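PDB 3IWT: molybdopterin biosynthesis protein MoaB, which probably takes part in molybdenum cofactor biosynthesis and probably binds molybdopterin, as a member of the MogA/MoaB family. Local coordinates for residues A[43-46]-A[47-51]; A[158-162]-A[163-167]. All coordinates share one frame; numbering follows the deposited sequence. Where two conformers were deposited one is given.

Contact 1 (A[43-46]-A[47-51]); sequences DIIK and QLLIE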
# COMPACT_ATOMS: atom_id res chain seq x y z
N ASP A 43 -18.11 -15.92 -26.30
CA ASP A 43 -18.92 -17.05 -26.77
C ASP A 43 -18.55 -18.35 -26.08
O ASP A 43 -19.42 -19.10 -25.66
CB ASP A 43 -18.78 -17.23 -28.29
CG ASP A 43 -19.55 -16.16 -29.07
OD1 ASP A 43 -20.21 -15.30 -28.46
OD2 ASP A 43 -19.46 -16.16 -30.31
N ILE A 44 -17.25 -18.60 -25.93
CA ILE A 44 -16.75 -19.78 -25.20
C ILE A 44 -17.22 -19.79 -23.74
O ILE A 44 -17.64 -20.82 -23.23
CB ILE A 44 -15.18 -19.87 -25.27
CG1 ILE A 44 -14.74 -20.41 -26.63
CG2 ILE A 44 -14.61 -20.79 -24.18
CD1 ILE A 44 -13.23 -20.25 -26.90
N ILE A 45 -17.14 -18.63 -23.08
CA ILE A 45 -17.55 -18.51 -21.68
C ILE A 45 -19.04 -18.83 -21.55
O ILE A 45 -19.42 -19.65 -20.72
CB ILE A 45 -17.24 -17.10 -21.13
CG1 ILE A 45 -15.72 -16.87 -21.07
CG2 ILE A 45 -17.90 -16.88 -19.76
CD1 ILE A 45 -15.32 -15.41 -20.73
N LYS A 46 -19.86 -18.23 -22.40
CA LYS A 46 -21.30 -18.48 -22.37
C LYS A 46 -21.65 -19.95 -22.59
O LYS A 46 -22.41 -20.54 -21.81
CB LYS A 46 -22.00 -17.61 -23.42
CG LYS A 46 -21.95 -16.12 -23.13
CD LYS A 46 -22.29 -15.33 -24.38
CE LYS A 46 -22.32 -13.84 -24.07
NZ LYS A 46 -22.70 -13.03 -25.26
N GLN A 47 -21.07 -20.52 -23.65
CA GLN A 47 -21.28 -21.91 -24.09
C GLN A 47 -20.94 -22.88 -22.94
O GLN A 47 -21.75 -23.76 -22.60
CB GLN A 47 -20.33 -22.18 -25.27
CG GLN A 47 -20.92 -22.74 -26.55
CD GLN A 47 -19.86 -23.47 -27.38
OE1 GLN A 47 -18.84 -22.89 -27.74
NE2 GLN A 47 -20.09 -24.75 -27.63
N LEU A 48 -19.75 -22.71 -22.35
CA LEU A 48 -19.27 -23.61 -21.29
C LEU A 48 -20.07 -23.44 -20.02
O LEU A 48 -20.38 -24.42 -19.34
CB LEU A 48 -17.77 -23.40 -20.98
CG LEU A 48 -16.74 -24.00 -21.95
CD1 LEU A 48 -15.32 -23.56 -21.59
CD2 LEU A 48 -16.86 -25.52 -21.99
N LEU A 49 -20.37 -22.18 -19.66
CA LEU A 49 -21.18 -21.90 -18.47
C LEU A 49 -22.56 -22.52 -18.58
O LEU A 49 -23.03 -23.18 -17.64
CB LEU A 49 -21.35 -20.40 -18.21
CG LEU A 49 -20.15 -19.67 -17.62
CD1 LEU A 49 -20.47 -18.17 -17.64
CD2 LEU A 49 -19.77 -20.16 -16.20
N ILE A 50 -23.20 -22.37 -19.75
CA ILE A 50 -24.53 -23.00 -20.06
C ILE A 50 -24.52 -24.54 -20.16
O ILE A 50 -25.52 -25.27 -19.79
CB ILE A 50 -25.11 -22.41 -21.39
CG1 ILE A 50 -25.51 -20.93 -21.15
CG2 ILE A 50 -26.31 -23.22 -21.87
CD1 ILE A 50 -25.83 -20.12 -22.39
N GLU A 51 -23.48 -25.07 -20.78
CA GLU A 51 -23.28 -26.51 -20.89
C GLU A 51 -23.18 -27.15 -19.51
O GLU A 51 -23.50 -28.33 -19.33
CB GLU A 51 -21.99 -26.77 -21.67
CG GLU A 51 -21.55 -28.21 -21.76
CD GLU A 51 -20.29 -28.33 -22.58
OE1 GLU A 51 -20.44 -28.75 -23.79
OE2 GLU A 51 -19.16 -27.99 -22.01

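Contact 2 (A[158-162]-A[163-167]); sequences KLALK and ELILP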
# COMPACT_ATOMS: atom_id res chain seq x y z
N LYS A 158 -10.86 -20.63 -21.91
CA LYS A 158 -11.27 -22.03 -21.83
C LYS A 158 -10.54 -22.72 -20.67
O LYS A 158 -11.16 -23.43 -19.88
CB LYS A 158 -10.99 -22.71 -23.16
CG LYS A 158 -11.54 -24.10 -23.30
CD LYS A 158 -11.09 -24.76 -24.59
CE LYS A 158 -11.79 -24.22 -25.81
NZ LYS A 158 -11.72 -25.22 -26.94
N LEU A 159 -9.23 -22.50 -20.56
CA LEU A 159 -8.43 -23.08 -19.50
C LEU A 159 -8.89 -22.66 -18.12
O LEU A 159 -8.99 -23.49 -17.23
CB LEU A 159 -6.96 -22.66 -19.66
CG LEU A 159 -5.92 -23.32 -18.74
CD1 LEU A 159 -5.82 -24.83 -19.01
CD2 LEU A 159 -4.56 -22.64 -18.90
N ALA A 160 -9.13 -21.36 -17.93
CA ALA A 160 -9.58 -20.82 -16.65
C ALA A 160 -10.92 -21.43 -16.27
O ALA A 160 -11.09 -21.88 -15.15
CB ALA A 160 -9.70 -19.28 -16.73
N LEU A 161 -11.85 -21.48 -17.22
CA LEU A 161 -13.17 -22.06 -16.94
C LEU A 161 -13.14 -23.54 -16.54
O LEU A 161 -13.73 -23.93 -15.53
CB LEU A 161 -14.09 -21.88 -18.13
CG LEU A 161 -14.73 -20.49 -18.27
CD1 LEU A 161 -15.16 -20.33 -19.74
CD2 LEU A 161 -15.91 -20.36 -17.30
N LYS A 162 -12.50 -24.36 -17.36
CA LYS A 162 -12.47 -25.79 -17.14
C LYS A 162 -11.67 -26.21 -15.91
O LYS A 162 -12.12 -27.08 -15.15
CB LYS A 162 -11.91 -26.51 -18.37
CG LYS A 162 -12.76 -26.35 -19.61
CD LYS A 162 -12.19 -27.24 -20.70
CE LYS A 162 -12.97 -27.20 -21.97
NZ LYS A 162 -12.34 -28.23 -22.94
N GLU A 163 -10.52 -25.59 -15.70
CA GLU A 163 -9.63 -26.05 -14.65
C GLU A 163 -9.88 -25.36 -13.31
O GLU A 163 -9.72 -26.00 -12.27
CB GLU A 163 -8.18 -25.90 -15.11
CG GLU A 163 -7.91 -26.64 -16.43
CD GLU A 163 -8.34 -28.08 -16.38
OE1 GLU A 163 -8.00 -28.77 -15.40
OE2 GLU A 163 -9.05 -28.52 -17.29
N LEU A 164 -10.31 -24.08 -13.31
CA LEU A 164 -10.41 -23.32 -12.07
C LEU A 164 -11.79 -22.78 -11.66
O LEU A 164 -12.13 -22.83 -10.48
CB LEU A 164 -9.43 -22.14 -12.13
CG LEU A 164 -7.96 -22.51 -12.37
CD1 LEU A 164 -7.11 -21.26 -12.27
CD2 LEU A 164 -7.47 -23.55 -11.38
N ILE A 165 -12.57 -22.28 -12.61
CA ILE A 165 -13.85 -21.67 -12.29
C ILE A 165 -14.95 -22.73 -12.11
O ILE A 165 -15.57 -22.80 -11.04
CB ILE A 165 -14.24 -20.60 -13.34
CG1 ILE A 165 -13.15 -19.52 -13.40
CG2 ILE A 165 -15.64 -20.04 -13.05
CD1 ILE A 165 -13.43 -18.41 -14.41
N LEU A 166 -15.19 -23.54 -13.13
CA LEU A 166 -16.28 -24.53 -13.04
C LEU A 166 -16.18 -25.45 -11.80
O LEU A 166 -17.18 -25.66 -11.13
CB LEU A 166 -16.42 -25.34 -14.35
CG LEU A 166 -16.88 -24.52 -15.57
CD1 LEU A 166 -16.84 -25.35 -16.86
CD2 LEU A 166 -18.28 -23.89 -15.39
N PRO A 167 -14.98 -25.98 -11.49
CA PRO A 167 -14.87 -26.90 -10.33
C PRO A 167 -15.05 -26.32 -8.93
O PRO A 167 -15.44 -27.06 -8.01
CB PRO A 167 -13.44 -27.46 -10.48
CG PRO A 167 -13.07 -27.20 -11.89
CD PRO A 167 -13.69 -25.88 -12.19

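Contact 1 (A[43-46]-A[47-51])
The flat groups of this contact are peptide units: the side chain of Leu49 lies against the oxygen of the Ile45 peptide, with Leu49 CG 3.2 Å from Ile45 O, and the same oxygen receives the leucine's N-H, Leu49 N lying 2.9 Å from Ile45 O. This is the i to i+4 ladder of an alpha-helix, in the crossover of a beta-alpha-beta unit whose strands, 17-23 and 55-62, are parallel neighbours. Comparable bonds tie Asp43 to Gln47, Ile44 to Leu48 and Lys46 to Ile50.

Alongside the ladder, side chains four residues apart lie side by side, pointing the same way. Ile45 CG2, held anti to the backbone N by a chi1 of -66° at CG1, meets Leu49 CD1 at 3.6 Å, and both residues turn into the core, where Ile45 reaches Val20 and Ile86, and Leu49 reaches Phe18 and Ile56. Replacing Leu49 by alanine would probably open a gap between Ile45 CG2 and the side chains of Phe18 and Ile56. One residue earlier, Ile44 CG2 touches Leu48 CD1 at 3.9 Å. On another flank, extended Lys46 makes a cation-pi contact with Tyr59, and Ile50 leans on its carbonyl oxygen, with Ile50 CG1 3.2 Å from Lys46 O.

Contact 2 (A[158-162]-A[163-167])
Ala160 O is gripped by two backbone N-H groups, Leu164 N and Ile165 N, each 3.0 Å from Ala160 O. The first bond is the usual i to i+4 link and is the more bent, at 146°; the second skips to i+5. Leu166 N continues this wider spacing with a straighter bond to Leu161 O, at 2.8 Å and in the carbonyl plane. Such links mark a pi-type turn, a widening within the long helix that begins at residue 154, and the short axes of 158-162 and 163-167 diverge by 38°.

Pro167, without an N-H, cannot carry the ladder on, and the helix kinks; Pro167 CG instead lies 3.4 Å from Lys162 O. Leu166 turns back over the turn below it: with CG beside its own backbone N (chi1 -67°), Leu166 CG sits 3.2 Å from Leu161 O. Among the side chains, Leu159 CD1 lies 3.8 Å from Glu163 CG, and Leu161 CD2 is 4.3 Å from Ile165 CG2.

The residues of 158-167 face several neighbours. Ala160 and Ile165 rest on strand 145-150, Leu161 and Leu166 face helix 40-51, and Leu164 packs on helix 112-123, while its carbonyl accepts a hydrogen bond from Tyr133 of a second subunit.

In the fold
Both contacts are turns of helices that pack against each other beside the mixed sheet, and each is partly buried, with polar or exposed residues on its outer flank. They meet directly through Leu161, whose CD1 comes within 3.6 Å of Ile45 CA and 3.7 Å of Leu48 CD1; Leu49 and Leu166 extend this apolar seam. Contact 1 is regular alpha-helix lying over strands 17-23, 84-88 and 55-62, untouched by other protein chains of the assembly. Contact 2 departs from that regularity, covers strand 145-150 instead and, through Leu164, touches a second subunit.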